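Local coordinates for protein probable ATP-dependent kinase TDA10 (PDB 1ODF) that probably uses ATP to phosphorylate a substrate not yet identified, as a P-loop kinase of the GLYK family resembling bacterial pantothenate kinase, at residues A[123-131]-A[142-151]. Numbering follows the deposited sequence.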
loop_
_atom_site.group_PDB
_atom_site.type_symbol
_atom_site.label_atom_id
_atom_site.label_comp_id
_atom_site.label_asym_id
_atom_site.label_seq_id
_atom_site.Cartn_x
_atom_site.Cartn_y
_atom_site.Cartn_z
ATOM N N GLN A 123 12.598 -2.272 -22.821
ATOM C CA GLN A 123 13.606 -3.295 -23.089
ATOM C C GLN A 123 13.062 -4.688 -22.749
ATOM O O GLN A 123 11.908 -5.007 -23.037
ATOM C CB GLN A 123 14.871 -3.024 -22.259
ATOM C CG GLN A 123 16.108 -3.807 -22.710
ATOM C CD GLN A 123 17.121 -4.007 -21.594
ATOM O OE1 GLN A 123 16.906 -4.802 -20.677
ATOM N NE2 GLN A 123 18.229 -3.281 -21.665
ATOM N N ASP A 124 13.908 -5.511 -22.138
ATOM C CA ASP A 124 13.532 -6.862 -21.743
ATOM C C ASP A 124 13.203 -6.845 -20.253
ATOM O O ASP A 124 12.701 -7.827 -19.697
ATOM C CB ASP A 124 14.690 -7.826 -22.008
ATOM C CG ASP A 124 15.205 -7.744 -23.437
ATOM O OD1 ASP A 124 14.414 -7.992 -24.378
ATOM O OD2 ASP A 124 16.403 -7.432 -23.618
ATOM N N THR A 125 13.503 -5.719 -19.614
ATOM C CA THR A 125 13.243 -5.540 -18.194
ATOM C C THR A 125 12.907 -4.087 -17.905
ATOM O O THR A 125 13.291 -3.190 -18.655
ATOM C CB THR A 125 14.466 -5.906 -17.337
ATOM O OG1 THR A 125 15.509 -4.947 -17.557
ATOM C CG2 THR A 125 14.971 -7.296 -17.693
ATOM N N VAL A 126 12.171 -3.869 -16.819
ATOM C CA VAL A 126 11.809 -2.528 -16.376
ATOM C C VAL A 126 12.444 -2.419 -15.003
ATOM O O VAL A 126 12.450 -3.387 -14.241
ATOM C CB VAL A 126 10.271 -2.336 -16.250
ATOM C CG1 VAL A 126 9.676 -3.369 -15.293
ATOM C CG2 VAL A 126 9.967 -0.929 -15.761
ATOM N N VAL A 127 12.996 -1.259 -14.690
ATOM C CA VAL A 127 13.632 -1.084 -13.399
ATOM C C VAL A 127 12.754 -0.346 -12.403
ATOM O O VAL A 127 12.228 0.730 -12.691
ATOM C CB VAL A 127 14.978 -0.337 -13.538
ATOM C CG1 VAL A 127 15.565 -0.052 -12.164
ATOM C CG2 VAL A 127 15.954 -1.185 -14.346
ATOM N N LEU A 128 12.591 -0.949 -11.230
ATOM C CA LEU A 128 11.806 -0.353 -10.155
ATOM C C LEU A 128 12.756 0.005 -9.015
ATOM O O LEU A 128 13.747 -0.689 -8.773
ATOM C CB LEU A 128 10.731 -1.322 -9.661
ATOM C CG LEU A 128 9.454 -1.360 -10.511
ATOM C CD1 LEU A 128 9.715 -2.088 -11.829
ATOM C CD2 LEU A 128 8.356 -2.050 -9.719
ATOM N N PRO A 129 12.472 1.105 -8.304
ATOM C CA PRO A 129 13.331 1.528 -7.198
ATOM C C PRO A 129 13.219 0.692 -5.934
ATOM O O PRO A 129 12.263 -0.063 -5.734
ATOM C CB PRO A 129 12.891 2.964 -6.959
ATOM C CG PRO A 129 11.425 2.890 -7.220
ATOM C CD PRO A 129 11.359 2.052 -8.491
ATOM N N LYS A 130 14.230 0.837 -5.090
ATOM C CA LYS A 130 14.289 0.174 -3.800
ATOM C C LYS A 130 14.695 1.264 -2.820
ATOM O O LYS A 130 15.434 2.187 -3.170
ATOM C CB LYS A 130 15.301 -0.973 -3.819
ATOM C CG LYS A 130 14.716 -2.268 -4.378
ATOM C CD LYS A 130 13.453 -2.685 -3.605
ATOM C CE LYS A 130 12.813 -3.944 -4.192
ATOM N NZ LYS A 130 11.487 -4.282 -3.565
ATOM N N TYR A 131 14.201 1.179 -1.597
ATOM C CA TYR A 131 14.498 2.209 -0.618
ATOM C C TYR A 131 15.319 1.655 0.538
ATOM O O TYR A 131 15.305 0.455 0.800
ATOM C CB TYR A 131 13.178 2.798 -0.101
ATOM C CG TYR A 131 13.297 4.122 0.615
ATOM C CD1 TYR A 131 13.500 5.307 -0.095
ATOM C CD2 TYR A 131 13.182 4.198 2.002
ATOM C CE1 TYR A 131 13.579 6.533 0.559
ATOM C CE2 TYR A 131 13.259 5.416 2.665
ATOM C CZ TYR A 131 13.454 6.578 1.938
ATOM O OH TYR A 131 13.496 7.784 2.595
ATOM N N ARG A 142 16.901 6.594 -1.388
ATOM C CA ARG A 142 16.725 5.567 -2.410
ATOM C C ARG A 142 18.026 4.798 -2.627
ATOM O O ARG A 142 19.113 5.375 -2.560
ATOM C CB ARG A 142 16.276 6.213 -3.724
ATOM C CG ARG A 142 16.089 5.242 -4.888
ATOM C CD ARG A 142 15.475 5.958 -6.076
ATOM N NE ARG A 142 14.203 6.581 -5.714
ATOM C CZ ARG A 142 13.598 7.534 -6.417
ATOM N NH1 ARG A 142 14.142 7.993 -7.535
ATOM N NH2 ARG A 142 12.447 8.035 -5.994
ATOM N N CYS A 143 17.913 3.495 -2.873
ATOM C CA CYS A 143 19.087 2.655 -3.114
ATOM C C CYS A 143 19.718 3.030 -4.454
ATOM O O CYS A 143 19.025 3.474 -5.373
ATOM C CB CYS A 143 18.701 1.170 -3.140
ATOM S SG CYS A 143 18.083 0.500 -1.574
ATOM N N PRO A 144 21.047 2.868 -4.578
ATOM C CA PRO A 144 21.752 3.195 -5.824
ATOM C C PRO A 144 21.330 2.221 -6.921
ATOM O O PRO A 144 21.562 2.451 -8.108
ATOM C CB PRO A 144 23.228 3.029 -5.446
ATOM C CG PRO A 144 23.238 3.262 -3.948
ATOM C CD PRO A 144 22.004 2.511 -3.515
ATOM N N THR A 145 20.708 1.123 -6.505
ATOM C CA THR A 145 20.242 0.106 -7.438
ATOM C C THR A 145 18.930 -0.519 -6.962
ATOM O O THR A 145 18.814 -0.980 -5.819
ATOM C CB THR A 145 21.299 -1.004 -7.613
ATOM O OG1 THR A 145 21.619 -1.565 -6.333
ATOM C CG2 THR A 145 22.565 -0.436 -8.251
ATOM N N GLY A 146 17.943 -0.530 -7.852
ATOM C CA GLY A 146 16.652 -1.092 -7.512
ATOM C C GLY A 146 16.509 -2.547 -7.914
ATOM O O GLY A 146 17.397 -3.360 -7.666
ATOM N N GLN A 147 15.385 -2.875 -8.540
ATOM C CA GLN A 147 15.116 -4.241 -8.972
ATOM C C GLN A 147 14.719 -4.227 -10.440
ATOM O O GLN A 147 14.275 -3.204 -10.962
ATOM C CB GLN A 147 13.963 -4.832 -8.159
ATOM C CG GLN A 147 12.608 -4.193 -8.499
ATOM C CD GLN A 147 11.409 -5.021 -8.044
ATOM O OE1 GLN A 147 11.333 -6.230 -8.304
ATOM N NE2 GLN A 147 10.459 -4.369 -7.379
ATOM N N LYS A 148 14.875 -5.364 -11.105
ATOM C CA LYS A 148 14.500 -5.473 -12.510
ATOM C C LYS A 148 13.454 -6.560 -12.713
ATOM O O LYS A 148 13.583 -7.669 -12.200
ATOM C CB LYS A 148 15.727 -5.753 -13.387
ATOM C CG LYS A 148 16.430 -4.490 -13.850
ATOM C CD LYS A 148 17.415 -4.752 -14.989
ATOM C CE LYS A 148 18.672 -5.466 -14.517
ATOM N NZ LYS A 148 19.702 -5.510 -15.596
ATOM N N ILE A 149 12.410 -6.234 -13.462
ATOM C CA ILE A 149 11.348 -7.192 -13.726
ATOM C C ILE A 149 11.258 -7.475 -15.221
ATOM O O ILE A 149 11.364 -6.557 -16.034
ATOM C CB ILE A 149 9.991 -6.658 -13.202
ATOM C CG1 ILE A 149 10.105 -6.375 -11.695
ATOM C CG2 ILE A 149 8.883 -7.679 -13.471
ATOM C CD1 ILE A 149 8.869 -5.755 -11.076
ATOM N N LYS A 150 11.068 -8.745 -15.578
ATOM C CA LYS A 150 10.972 -9.139 -16.984
ATOM C C LYS A 150 9.688 -8.662 -17.654
ATOM O O LYS A 150 8.595 -8.839 -17.119
ATOM C CB LYS A 150 11.056 -10.664 -17.127
ATOM C CG LYS A 150 12.346 -11.292 -16.612
ATOM C CD LYS A 150 12.331 -12.810 -16.792
ATOM C CE LYS A 150 13.544 -13.472 -16.138
ATOM N NZ LYS A 150 13.532 -13.326 -14.651
ATOM N N LEU A 151 9.830 -8.055 -18.828
ATOM C CA LEU A 151 8.690 -7.580 -19.598
ATOM C C LEU A 151 8.369 -8.594 -20.699
ATOM O O LEU A 151 9.260 -9.245 -21.243
ATOM C CB LEU A 151 8.995 -6.223 -20.234
ATOM C CG LEU A 151 9.019 -4.977 -19.341
ATOM C CD1 LEU A 151 7.628 -4.701 -18.780
ATOM C CD2 LEU A 151 10.003 -5.186 -18.220
HETATM O O HOH W 1 10.204 -1.894 -6.262
#
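Val126 and Leu128 pair with Ile149 and Gln147 in an antiparallel beta ribbon, part of a small three-stranded sheet separate from the large mixed sheet of this probable P-loop kinase. Ile149 N donates to Val126 O at 3.0 Å, and Leu128 and Gln147 exchange two hydrogen bonds, the shorter from Gln147 N to Leu128 O at 2.7 Å. The packed face carries these same four residues: Leu128 CD1 meets Ile149 CD1 at 3.8 Å, both side chains resting on Phe156, while helix 104-114 covers Val126 and Leu128. Gln147 lies alongside Leu128, its CG turned between backbone N and carbonyl carbon (chi1 70°), which sets CG 3.6 Å from Leu128 CB. Its NE2 hydrogen-bonds to Tyr67 O and to a water that donates to Pro129 O; an alanine here would probably leave Tyr67 O without this donor and the water without its amide partner, and bare one flank of Leu128. The other face, with Thr125, Val127 and Lys148, is more open to solvent, yet Lys148 CG presses to 3.4 Å from Val127 CG2. Past Pro129 the register shifts by two residues, and Lys130, its NZ salt-bridged to Asp72, accepts at its backbone O a nearly straight hydrogen bond (171°) from Cys143 N, 2.8 Å away.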